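Local coordinates for peroxisomal catalase A (Saccharomyces cerevisiae, PDB 1A4E), which probably breaks down hydrogen peroxide made by peroxisomal oxidases into water and oxygen, working as a heme-containing homotetramer, at residues Val8-Thr12 / Tyr36-Asp40; Gly210-Tyr214 / Gln406-Val410; Pro189-Arg193 / Tyr243-Leu248. The contacts are given in a common frame with arbitrary orientation. Numbering follows the deposited sequence.

Contact 1: residues Val8-Thr12 / Tyr36-Asp40; sequences VTNST and YNLID
Segment 8-12 is an irregular loop of the N-terminal arm that lies against the first turn of helix 36-45 (D40 N to Y36 O, 2.9 Å). V8 and T9 run extended, and T9 bonds from OG1 to the carbonyl O of N10 (2.9 Å). N10 stays near-extended (phi/psi -90/-172) with its CB directed at the helix; its CA is 6.4 Å from the CA of N37. In rotamer p, N10 ND2 donates to N37 OD1 (2.9 Å) and lies near the edge of the Y36 ring, while N10 OD1 accepts from the backbone N of N14 and, weakly, from T12 N (3.2 Å). At S11 the backbone bends to -57/-31, with S11 CA 7.1 Å from D40 CA. The t rotamer of D40 presents both carboxylate oxygens to S11: S11 N donates to D40 OD2 (3.0 Å), S11 OG, in rotamer m, to D40 OD1 (2.8 Å). The carboxylate thus holds a backbone N and a hydroxyl of one loop residue; V8 bonds by its backbone to I16. The pair is embedded in the tetramer: a second subunit bonds V8, T9 and, through its E327, Y36 OH, while F339 of a third subunit packs on I39 of helix 36-45.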
ATOM      1  N   VAL B   8      12.550 -27.480   5.360  1.00 20.75           N
ATOM      2  CA  VAL B   8      12.448 -26.052   5.603  1.00 21.95           C
ATOM      3  C   VAL B   8      13.253 -25.320   4.540  1.00 23.86           C
ATOM      4  O   VAL B   8      14.410 -25.614   4.266  1.00 25.55           O
ATOM      5  CB  VAL B   8      12.967 -25.725   7.025  1.00 21.59           C
ATOM      6  CG1 VAL B   8      12.796 -24.234   7.316  1.00 18.66           C
ATOM      7  CG2 VAL B   8      12.172 -26.520   8.061  1.00 18.83           C
ATOM      8  N   THR B   9      12.583 -24.370   3.896  1.00 24.67           N
ATOM      9  CA  THR B   9      13.141 -23.600   2.802  1.00 22.78           C
ATOM     10  C   THR B   9      12.953 -22.122   3.107  1.00 27.32           C
ATOM     11  O   THR B   9      12.319 -21.760   4.101  1.00 29.03           O
ATOM     12  CB  THR B   9      12.422 -23.927   1.457  1.00 22.43           C
ATOM     13  OG1 THR B   9      11.124 -23.348   1.541  1.00 24.58           O
ATOM     14  CG2 THR B   9      12.280 -25.419   1.161  1.00 19.03           C
ATOM     15  N   ASN B  10      13.509 -21.258   2.249  1.00 26.29           N
ATOM     16  CA  ASN B  10      13.228 -19.835   2.325  1.00 24.07           C
ATOM     17  C   ASN B  10      12.004 -19.581   1.431  1.00 24.66           C
ATOM     18  O   ASN B  10      11.417 -20.542   0.914  1.00 23.40           O
ATOM     19  CB  ASN B  10      14.455 -19.053   1.844  1.00 22.57           C
ATOM     20  CG  ASN B  10      14.913 -19.304   0.412  1.00 23.46           C
ATOM     21  OD1 ASN B  10      14.247 -19.949  -0.391  1.00 23.21           O
ATOM     22  ND2 ASN B  10      16.079 -18.783   0.043  1.00 24.13           N
ATOM     23  N   SER B  11      11.619 -18.318   1.185  1.00 24.45           N
ATOM     24  CA  SER B  11      10.461 -17.966   0.358  1.00 23.01           C
ATOM     25  C   SER B  11      10.455 -18.487  -1.067  1.00 21.84           C
ATOM     26  O   SER B  11       9.391 -18.758  -1.626  1.00 22.05           O
ATOM     27  CB  SER B  11      10.309 -16.460   0.286  1.00 21.36           C
ATOM     28  OG  SER B  11       9.872 -15.950   1.534  1.00 29.04           O
ATOM     29  N   THR B  12      11.643 -18.633  -1.660  1.00 21.54           N
ATOM     30  CA  THR B  12      11.738 -19.107  -3.028  1.00 23.97           C
ATOM     31  C   THR B  12      12.097 -20.574  -3.164  1.00 24.75           C
ATOM     32  O   THR B  12      12.553 -21.028  -4.207  1.00 25.86           O
ATOM     33  CB  THR B  12      12.742 -18.227  -3.805  1.00 23.09           C
ATOM     34  OG1 THR B  12      13.915 -18.076  -3.023  1.00 29.14           O
ATOM     35  CG2 THR B  12      12.142 -16.862  -4.117  1.00 24.09           C
ATOM     36  N   TYR B  36      21.003 -13.452   2.472  1.00 24.79           N
ATOM     37  CA  TYR B  36      19.668 -13.148   1.987  1.00 24.15           C
ATOM     38  C   TYR B  36      18.565 -13.912   2.713  1.00 24.57           C
ATOM     39  O   TYR B  36      17.413 -13.485   2.669  1.00 26.38           O
ATOM     40  CB  TYR B  36      19.594 -13.428   0.475  1.00 19.94           C
ATOM     41  CG  TYR B  36      20.192 -14.754   0.048  1.00 21.66           C
ATOM     42  CD1 TYR B  36      19.460 -15.928   0.208  1.00 23.12           C
ATOM     43  CD2 TYR B  36      21.492 -14.795  -0.464  1.00 22.36           C
ATOM     44  CE1 TYR B  36      20.026 -17.153  -0.130  1.00 26.90           C
ATOM     45  CE2 TYR B  36      22.064 -16.016  -0.802  1.00 22.88           C
ATOM     46  CZ  TYR B  36      21.326 -17.189  -0.627  1.00 27.74           C
ATOM     47  OH  TYR B  36      21.894 -18.412  -0.915  1.00 28.95           O
ATOM     48  N   ASN B  37      18.899 -15.038   3.369  1.00 24.45           N
ATOM     49  CA  ASN B  37      17.925 -15.807   4.133  1.00 24.28           C
ATOM     50  C   ASN B  37      17.550 -15.110   5.434  1.00 24.88           C
ATOM     51  O   ASN B  37      16.383 -15.171   5.830  1.00 24.29           O
ATOM     52  CB  ASN B  37      18.470 -17.202   4.441  1.00 22.79           C
ATOM     53  CG  ASN B  37      18.369 -18.154   3.259  1.00 22.56           C
ATOM     54  OD1 ASN B  37      17.694 -17.888   2.270  1.00 23.72           O
ATOM     55  ND2 ASN B  37      19.019 -19.310   3.310  1.00 22.21           N
ATOM     56  N   LEU B  38      18.509 -14.414   6.073  1.00 19.87           N
ATOM     57  CA  LEU B  38      18.213 -13.624   7.251  1.00 20.68           C
ATOM     58  C   LEU B  38      17.283 -12.490   6.848  1.00 23.16           C
ATOM     59  O   LEU B  38      16.265 -12.288   7.505  1.00 26.39           O
ATOM     60  CB  LEU B  38      19.482 -13.020   7.849  1.00 18.31           C
ATOM     61  CG  LEU B  38      19.296 -12.100   9.060  1.00 19.72           C
ATOM     62  CD1 LEU B  38      18.693 -12.892  10.221  1.00 20.26           C
ATOM     63  CD2 LEU B  38      20.628 -11.487   9.445  1.00 14.47           C
ATOM     64  N   ILE B  39      17.589 -11.755   5.772  1.00 23.34           N
ATOM     65  CA  ILE B  39      16.749 -10.638   5.357  1.00 22.64           C
ATOM     66  C   ILE B  39      15.393 -11.100   4.855  1.00 20.16           C
ATOM     67  O   ILE B  39      14.413 -10.403   5.079  1.00 21.82           O
ATOM     68  CB  ILE B  39      17.527  -9.821   4.288  1.00 25.05           C
ATOM     69  CG1 ILE B  39      18.658  -9.096   5.025  1.00 28.83           C
ATOM     70  CG2 ILE B  39      16.652  -8.786   3.580  1.00 19.75           C
ATOM     71  CD1 ILE B  39      19.678  -8.405   4.102  1.00 39.70           C
ATOM     72  N   ASP B  40      15.286 -12.281   4.240  1.00 20.22           N
ATOM     73  CA  ASP B  40      14.009 -12.817   3.786  1.00 22.53           C
ATOM     74  C   ASP B  40      13.055 -13.008   4.963  1.00 24.27           C
ATOM     75  O   ASP B  40      11.882 -12.644   4.887  1.00 26.37           O
ATOM     76  CB  ASP B  40      14.256 -14.150   3.084  1.00 23.46           C
ATOM     77  CG  ASP B  40      13.026 -14.949   2.665  1.00 27.31           C
ATOM     78  OD1 ASP B  40      12.044 -14.363   2.212  1.00 26.56           O
ATOM     79  OD2 ASP B  40      13.060 -16.173   2.790  1.00 25.36           O
TER

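Contact 2: residues Gly210-Tyr214 / Gln406-Val410; sequences GDWHY and QHQEV
W212 lays its indole under the side chain of Q408, whose CG stands 3.5 Å from the centroid of the five-membered ring, on the ring normal, a CH-pi contact. W212 opens strand 212-221 of the antiparallel beta-barrel of the catalase fold, and the partner, residues 406-410, is an irregular piece of the long connection to strand 411-418. The backbones keep apart, CA to CA 7.0 Å for G210 and H407 and 7.4 Å for W212 and Q408, so side chains bridge the gap. G210, at phi/psi 96/-2, turns into the extended strand; a CB there would strike the preceding carbonyl. Its O accepts a nearly straight hydrogen bond from H407 ND1 (3.2 Å), made possible by rotamer p of H407. Rotamer p of W212 (chi2 -83°) carries the indole toward the connection, with the H407 ring oblique to the five-membered ring of W212, centroids 5.3 Å apart, and W212 CH2 4.0 Å from E409 CD. Q408 is in m with chi2 t, its NE2 3.5 Å from W212 CB. K204 of the adjoining strand 203-206 binds Q408 OE1 and forms a salt bridge with E409 OE1. The other carboxylate oxygen, E409 OE2, accepts a 2.8 Å hydrogen bond from Y214 OH.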
ATOM      1  N   GLY B 210     -42.337 -11.793  -8.384  1.00 37.82           N
ATOM      2  CA  GLY B 210     -42.202 -10.347  -8.341  1.00 32.66           C
ATOM      3  C   GLY B 210     -42.867  -9.713  -7.131  1.00 32.96           C
ATOM      4  O   GLY B 210     -42.816  -8.494  -6.970  1.00 34.55           O
ATOM      5  N   ASP B 211     -43.515 -10.512  -6.273  1.00 34.44           N
ATOM      6  CA  ASP B 211     -44.126 -10.010  -5.041  1.00 36.91           C
ATOM      7  C   ASP B 211     -43.001  -9.758  -4.048  1.00 35.25           C
ATOM      8  O   ASP B 211     -42.100 -10.585  -3.922  1.00 37.07           O
ATOM      9  CB  ASP B 211     -45.106 -11.040  -4.429  1.00 39.59           C
ATOM     10  CG  ASP B 211     -46.194 -11.579  -5.364  1.00 44.43           C
ATOM     11  OD1 ASP B 211     -46.766 -10.782  -6.110  1.00 44.71           O
ATOM     12  OD2 ASP B 211     -46.479 -12.792  -5.350  1.00 47.76           O
ATOM     13  N   TRP B 212     -43.016  -8.634  -3.335  1.00 33.06           N
ATOM     14  CA  TRP B 212     -41.948  -8.330  -2.399  1.00 32.42           C
ATOM     15  C   TRP B 212     -42.432  -7.909  -1.025  1.00 32.97           C
ATOM     16  O   TRP B 212     -43.557  -7.441  -0.851  1.00 33.74           O
ATOM     17  CB  TRP B 212     -41.052  -7.222  -2.976  1.00 30.35           C
ATOM     18  CG  TRP B 212     -41.725  -5.871  -3.196  1.00 27.92           C
ATOM     19  CD1 TRP B 212     -42.451  -5.613  -4.327  1.00 27.57           C
ATOM     20  CD2 TRP B 212     -41.681  -4.797  -2.340  1.00 26.76           C
ATOM     21  NE1 TRP B 212     -42.862  -4.378  -4.197  1.00 24.43           N
ATOM     22  CE2 TRP B 212     -42.431  -3.849  -3.041  1.00 23.89           C
ATOM     23  CE3 TRP B 212     -41.117  -4.483  -1.104  1.00 26.63           C
ATOM     24  CZ2 TRP B 212     -42.637  -2.578  -2.517  1.00 23.96           C
ATOM     25  CZ3 TRP B 212     -41.324  -3.208  -0.579  1.00 26.64           C
ATOM     26  CH2 TRP B 212     -42.076  -2.263  -1.280  1.00 25.94           C
ATOM     27  N   HIS B 213     -41.547  -8.057  -0.038  1.00 32.58           N
ATOM     28  CA  HIS B 213     -41.844  -7.668   1.326  1.00 31.32           C
ATOM     29  C   HIS B 213     -40.679  -6.956   1.996  1.00 31.15           C
ATOM     30  O   HIS B 213     -39.517  -7.143   1.644  1.00 32.00           O
ATOM     31  CB  HIS B 213     -42.184  -8.886   2.181  1.00 33.14           C
ATOM     32  CG  HIS B 213     -43.537  -9.544   1.927  1.00 33.90           C
ATOM     33  ND1 HIS B 213     -43.868 -10.378   0.955  1.00 33.39           N
ATOM     34  CD2 HIS B 213     -44.641  -9.404   2.731  1.00 34.99           C
ATOM     35  CE1 HIS B 213     -45.110 -10.755   1.131  1.00 32.36           C
ATOM     36  NE2 HIS B 213     -45.565 -10.163   2.203  1.00 33.51           N
ATOM     37  N   TYR B 214     -41.013  -6.078   2.946  1.00 29.66           N
ATOM     38  CA  TYR B 214     -40.035  -5.489   3.839  1.00 27.24           C
ATOM     39  C   TYR B 214     -39.796  -6.569   4.879  1.00 28.74           C
ATOM     40  O   TYR B 214     -40.739  -7.137   5.430  1.00 29.16           O
ATOM     41  CB  TYR B 214     -40.572  -4.253   4.534  1.00 27.16           C
ATOM     42  CG  TYR B 214     -40.745  -3.039   3.630  1.00 29.13           C
ATOM     43  CD1 TYR B 214     -39.665  -2.495   2.920  1.00 27.86           C
ATOM     44  CD2 TYR B 214     -42.003  -2.450   3.528  1.00 28.48           C
ATOM     45  CE1 TYR B 214     -39.837  -1.367   2.116  1.00 26.49           C
ATOM     46  CE2 TYR B 214     -42.184  -1.323   2.722  1.00 27.93           C
ATOM     47  CZ  TYR B 214     -41.100  -0.788   2.022  1.00 28.59           C
ATOM     48  OH  TYR B 214     -41.278   0.339   1.243  1.00 26.67           O
ATOM     49  N   GLN B 406     -36.913  -2.237  -9.591  1.00 33.63           N
ATOM     50  CA  GLN B 406     -37.926  -1.519 -10.387  1.00 35.28           C
ATOM     51  C   GLN B 406     -39.379  -1.764  -9.990  1.00 36.35           C
ATOM     52  O   GLN B 406     -40.244  -0.891 -10.067  1.00 40.57           O
ATOM     53  CB  GLN B 406     -37.949  -1.870 -11.870  1.00 37.54           C
ATOM     54  CG  GLN B 406     -36.703  -2.080 -12.673  1.00 38.51           C
ATOM     55  CD  GLN B 406     -36.125  -3.484 -12.581  1.00 36.27           C
ATOM     56  OE1 GLN B 406     -35.490  -3.862 -11.601  1.00 35.48           O
ATOM     57  NE2 GLN B 406     -36.299  -4.279 -13.628  1.00 34.28           N
ATOM     58  N   HIS B 407     -39.624  -3.024  -9.633  1.00 35.86           N
ATOM     59  CA  HIS B 407     -40.926  -3.527  -9.221  1.00 34.28           C
ATOM     60  C   HIS B 407     -41.396  -3.067  -7.849  1.00 33.27           C
ATOM     61  O   HIS B 407     -42.514  -3.354  -7.425  1.00 34.64           O
ATOM     62  CB  HIS B 407     -40.877  -5.051  -9.265  1.00 33.02           C
ATOM     63  CG  HIS B 407     -39.902  -5.717  -8.291  1.00 38.55           C
ATOM     64  ND1 HIS B 407     -40.177  -6.744  -7.494  1.00 39.88           N
ATOM     65  CD2 HIS B 407     -38.580  -5.382  -8.089  1.00 35.74           C
ATOM     66  CE1 HIS B 407     -39.094  -7.045  -6.829  1.00 37.11           C
ATOM     67  NE2 HIS B 407     -38.143  -6.222  -7.195  1.00 38.13           N
ATOM     68  N   GLN B 408     -40.524  -2.347  -7.145  1.00 32.13           N
ATOM     69  CA  GLN B 408     -40.802  -1.903  -5.799  1.00 31.63           C
ATOM     70  C   GLN B 408     -41.263  -0.451  -5.742  1.00 31.16           C
ATOM     71  O   GLN B 408     -42.097  -0.071  -6.563  1.00 34.97           O
ATOM     72  CB  GLN B 408     -39.527  -2.190  -4.991  1.00 29.19           C
ATOM     73  CG  GLN B 408     -39.309  -3.703  -4.992  1.00 29.25           C
ATOM     74  CD  GLN B 408     -38.046  -4.228  -4.342  1.00 32.17           C
ATOM     75  OE1 GLN B 408     -37.004  -3.582  -4.361  1.00 34.26           O
ATOM     76  NE2 GLN B 408     -38.102  -5.430  -3.770  1.00 29.00           N
ATOM     77  N   GLU B 409     -40.782   0.397  -4.829  1.00 30.21           N
ATOM     78  CA  GLU B 409     -41.264   1.767  -4.675  1.00 31.44           C
ATOM     79  C   GLU B 409     -40.974   2.719  -5.826  1.00 33.39           C
ATOM     80  O   GLU B 409     -40.023   2.547  -6.589  1.00 33.40           O
ATOM     81  CB  GLU B 409     -40.680   2.425  -3.440  1.00 28.82           C
ATOM     82  CG  GLU B 409     -40.754   1.633  -2.141  1.00 30.80           C
ATOM     83  CD  GLU B 409     -39.510   0.805  -1.789  1.00 30.95           C
ATOM     84  OE1 GLU B 409     -38.808   0.287  -2.662  1.00 30.85           O
ATOM     85  OE2 GLU B 409     -39.242   0.675  -0.605  1.00 31.46           O
ATOM     86  N   VAL B 410     -41.858   3.713  -5.957  1.00 32.36           N
ATOM     87  CA  VAL B 410     -41.678   4.801  -6.900  1.00 33.11           C
ATOM     88  C   VAL B 410     -41.342   5.983  -6.003  1.00 33.38           C
ATOM     89  O   VAL B 410     -42.005   6.265  -5.000  1.00 34.90           O
ATOM     90  CB  VAL B 410     -42.976   5.066  -7.715  1.00 32.37           C
ATOM     91  CG1 VAL B 410     -42.829   6.265  -8.654  1.00 25.54           C
ATOM     92  CG2 VAL B 410     -43.250   3.834  -8.567  1.00 28.89           C
TER

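Contact 3: residues Pro189-Arg193 / Tyr243-Leu248; sequences PANYR and YCQQDL
The loop 189-193 passes beside the first turns of helix 243-253, approaching most closely where N191 CA lies 5.0 Å from C244 CA. This packs a connection between helix 176-182 and strand 197-198 against a helix of the barrel-centred catalase fold. N191 is fully extended (-177/177) between turn-like A190 and Y192, while the helix is regular, D247 N to Y243 O 2.9 Å and L248 N to C244 O 3.0 Å. C244, in rotamer m, fills the centre: SG is 3.8 Å from N191 CA, and CB makes a CH-pi contact over one face of the Y192 ring, 4.0 Å from its centroid. The sulfur adds a sulfur-aromatic contact, SG 4.8 Å from that centroid. Y192, in m, also stacks on F94, and its side chain is about 8 Å from that of active-site H56 and about 9 Å from a bound heme. Around this middle much of the contact is polar, though R193 CG also meets L248 CD1 (4.4 Å). Water 1 joins N191 ND2 (3.1 Å) to Y243 OH (3.0 Å), while N191 OD1 is hydrogen-bonded to S194 OG. Water 2 accepts from Y192 N (3.0 Å) and donates to C244 O (2.8 Å) and D247 OD2 (2.8 Å). D247 in rotamer t meets R193 in a salt bridge: NH1 of R193 lies 2.9 Å from D247 OD1 and donates to D247 OD2 at 3.0 Å.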
ATOM      1  N   PRO B 189     -22.573  -9.758  27.023  1.00 26.41           N
ATOM      2  CA  PRO B 189     -22.946 -11.169  26.922  1.00 26.34           C
ATOM      3  C   PRO B 189     -21.967 -12.080  27.645  1.00 27.24           C
ATOM      4  O   PRO B 189     -20.798 -11.735  27.812  1.00 29.03           O
ATOM      5  CB  PRO B 189     -22.984 -11.475  25.446  1.00 26.33           C
ATOM      6  CG  PRO B 189     -23.096 -10.127  24.801  1.00 26.18           C
ATOM      7  CD  PRO B 189     -22.246  -9.252  25.696  1.00 24.28           C
ATOM      8  N   ALA B 190     -22.424 -13.255  28.078  1.00 30.10           N
ATOM      9  CA  ALA B 190     -21.568 -14.218  28.769  1.00 31.49           C
ATOM     10  C   ALA B 190     -20.541 -14.858  27.839  1.00 32.04           C
ATOM     11  O   ALA B 190     -19.471 -15.306  28.256  1.00 32.92           O
ATOM     12  CB  ALA B 190     -22.415 -15.326  29.373  1.00 30.09           C
ATOM     13  N   ASN B 191     -20.946 -14.887  26.564  1.00 29.28           N
ATOM     14  CA  ASN B 191     -20.162 -15.381  25.453  1.00 29.20           C
ATOM     15  C   ASN B 191     -20.929 -15.181  24.148  1.00 31.61           C
ATOM     16  O   ASN B 191     -22.073 -14.710  24.155  1.00 35.29           O
ATOM     17  CB  ASN B 191     -19.851 -16.858  25.656  1.00 28.30           C
ATOM     18  CG  ASN B 191     -21.048 -17.755  25.912  1.00 28.09           C
ATOM     19  OD1 ASN B 191     -21.899 -17.969  25.060  1.00 29.12           O
ATOM     20  ND2 ASN B 191     -21.143 -18.302  27.113  1.00 28.93           N
ATOM     21  N   TYR B 192     -20.316 -15.531  23.007  1.00 28.78           N
ATOM     22  CA  TYR B 192     -20.935 -15.386  21.693  1.00 27.29           C
ATOM     23  C   TYR B 192     -22.061 -16.365  21.389  1.00 28.88           C
ATOM     24  O   TYR B 192     -22.910 -16.113  20.532  1.00 29.31           O
ATOM     25  CB  TYR B 192     -19.862 -15.517  20.611  1.00 27.31           C
ATOM     26  CG  TYR B 192     -18.855 -14.375  20.607  1.00 27.87           C
ATOM     27  CD1 TYR B 192     -19.306 -13.054  20.683  1.00 27.26           C
ATOM     28  CD2 TYR B 192     -17.483 -14.647  20.527  1.00 26.34           C
ATOM     29  CE1 TYR B 192     -18.397 -12.003  20.684  1.00 26.99           C
ATOM     30  CE2 TYR B 192     -16.567 -13.594  20.531  1.00 26.33           C
ATOM     31  CZ  TYR B 192     -17.033 -12.279  20.613  1.00 28.83           C
ATOM     32  OH  TYR B 192     -16.142 -11.222  20.629  1.00 30.73           O
ATOM     33  N   ARG B 193     -22.072 -17.489  22.110  1.00 26.49           N
ATOM     34  CA  ARG B 193     -23.103 -18.508  21.962  1.00 27.83           C
ATOM     35  C   ARG B 193     -24.389 -18.141  22.693  1.00 27.93           C
ATOM     36  O   ARG B 193     -25.417 -18.787  22.522  1.00 28.19           O
ATOM     37  CB  ARG B 193     -22.579 -19.822  22.507  1.00 25.86           C
ATOM     38  CG  ARG B 193     -21.361 -20.316  21.749  1.00 26.15           C
ATOM     39  CD  ARG B 193     -20.450 -21.152  22.624  1.00 27.13           C
ATOM     40  NE  ARG B 193     -21.155 -22.248  23.250  1.00 35.61           N
ATOM     41  CZ  ARG B 193     -21.119 -22.461  24.566  1.00 32.57           C
ATOM     42  NH1 ARG B 193     -20.430 -21.690  25.395  1.00 29.34           N
ATOM     43  NH2 ARG B 193     -21.827 -23.460  25.061  1.00 36.00           N
ATOM     44  N   TYR B 243     -11.578 -14.479  26.687  1.00 30.38           N
ATOM     45  CA  TYR B 243     -12.587 -15.348  27.262  1.00 31.92           C
ATOM     46  C   TYR B 243     -13.600 -15.898  26.260  1.00 31.15           C
ATOM     47  O   TYR B 243     -13.794 -17.112  26.209  1.00 30.95           O
ATOM     48  CB  TYR B 243     -13.279 -14.555  28.366  1.00 34.19           C
ATOM     49  CG  TYR B 243     -14.276 -15.363  29.179  1.00 37.41           C
ATOM     50  CD1 TYR B 243     -13.832 -16.273  30.144  1.00 39.75           C
ATOM     51  CD2 TYR B 243     -15.643 -15.187  28.955  1.00 39.52           C
ATOM     52  CE1 TYR B 243     -14.762 -17.010  30.879  1.00 43.47           C
ATOM     53  CE2 TYR B 243     -16.573 -15.922  29.686  1.00 44.32           C
ATOM     54  CZ  TYR B 243     -16.124 -16.830  30.641  1.00 46.09           C
ATOM     55  OH  TYR B 243     -17.046 -17.551  31.367  1.00 50.94           O
ATOM     56  N   CYS B 244     -14.233 -15.033  25.454  1.00 29.60           N
ATOM     57  CA  CYS B 244     -15.222 -15.462  24.479  1.00 28.91           C
ATOM     58  C   CYS B 244     -14.599 -16.218  23.311  1.00 28.12           C
ATOM     59  O   CYS B 244     -15.218 -17.142  22.790  1.00 28.03           O
ATOM     60  CB  CYS B 244     -15.986 -14.239  23.983  1.00 29.94           C
ATOM     61  SG  CYS B 244     -16.896 -13.381  25.295  1.00 32.69           S
ATOM     62  N   GLN B 245     -13.367 -15.881  22.901  1.00 28.54           N
ATOM     63  CA  GLN B 245     -12.642 -16.615  21.868  1.00 28.48           C
ATOM     64  C   GLN B 245     -12.361 -18.039  22.344  1.00 27.11           C
ATOM     65  O   GLN B 245     -12.569 -19.007  21.613  1.00 26.52           O
ATOM     66  CB  GLN B 245     -11.321 -15.880  21.552  1.00 30.97           C
ATOM     67  CG  GLN B 245     -10.256 -16.612  20.721  1.00 31.52           C
ATOM     68  CD  GLN B 245     -10.749 -17.154  19.391  1.00 34.71           C
ATOM     69  OE1 GLN B 245     -11.288 -16.425  18.568  1.00 37.19           O
ATOM     70  NE2 GLN B 245     -10.593 -18.449  19.137  1.00 36.05           N
ATOM     71  N   GLN B 246     -11.909 -18.154  23.592  1.00 26.11           N
ATOM     72  CA  GLN B 246     -11.646 -19.438  24.202  1.00 29.01           C
ATOM     73  C   GLN B 246     -12.927 -20.253  24.346  1.00 30.51           C
ATOM     74  O   GLN B 246     -12.924 -21.460  24.110  1.00 33.34           O
ATOM     75  CB  GLN B 246     -11.027 -19.204  25.552  1.00 27.51           C
ATOM     76  CG  GLN B 246     -10.606 -20.501  26.189  1.00 28.24           C
ATOM     77  CD  GLN B 246      -9.813 -20.332  27.462  1.00 31.51           C
ATOM     78  OE1 GLN B 246      -9.555 -21.320  28.143  1.00 39.30           O
ATOM     79  NE2 GLN B 246      -9.367 -19.138  27.845  1.00 32.40           N
ATOM     80  N   ASP B 247     -14.030 -19.592  24.726  1.00 29.29           N
ATOM     81  CA  ASP B 247     -15.311 -20.250  24.879  1.00 27.92           C
ATOM     82  C   ASP B 247     -15.813 -20.848  23.564  1.00 28.91           C
ATOM     83  O   ASP B 247     -16.234 -22.007  23.530  1.00 30.18           O
ATOM     84  CB  ASP B 247     -16.319 -19.237  25.426  1.00 26.46           C
ATOM     85  CG  ASP B 247     -17.728 -19.810  25.510  1.00 31.34           C
ATOM     86  OD1 ASP B 247     -18.042 -20.524  26.461  1.00 32.65           O
ATOM     87  OD2 ASP B 247     -18.504 -19.567  24.595  1.00 28.06           O
ATOM     88  N   LEU B 248     -15.768 -20.056  22.482  1.00 27.43           N
ATOM     89  CA  LEU B 248     -16.217 -20.503  21.181  1.00 25.38           C
ATOM     90  C   LEU B 248     -15.351 -21.631  20.653  1.00 27.15           C
ATOM     91  O   LEU B 248     -15.889 -22.642  20.189  1.00 28.93           O
ATOM     92  CB  LEU B 248     -16.200 -19.334  20.203  1.00 21.13           C
ATOM     93  CG  LEU B 248     -16.691 -19.588  18.777  1.00 22.84           C
ATOM     94  CD1 LEU B 248     -18.138 -20.069  18.766  1.00 21.52           C
ATOM     95  CD2 LEU B 248     -16.566 -18.299  17.999  1.00 21.05           C
TER
HETATM   96  O   HOH W   1     -19.230 -18.520  29.480  1.00 45.19           O
HETATM   97  O   HOH W   2     -17.965 -17.445  22.821  1.00 23.84           O

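Contact 3 is the buried one, its centre about 16 Å from that of the chain and beside the heme pocket; contacts 1 and 2, about 38 and 26 Å out, are partly buried and lie away from the annotated sites. The centres of contacts 1 and 2 are about 58 Å apart, on opposite sides of the chain's centre. Contacts 1 and 3 both set a loop on the start of a helix and both touch the third subunit, whereas contact 2 joins a barrel strand to a connection much later in sequence. The chemistry follows: direct hydrogen bonds to side-chain acceptors make up contact 1, an indole and hydrogen bonds contact 2, and sulfur, ring, waters and an ion pair contact 3.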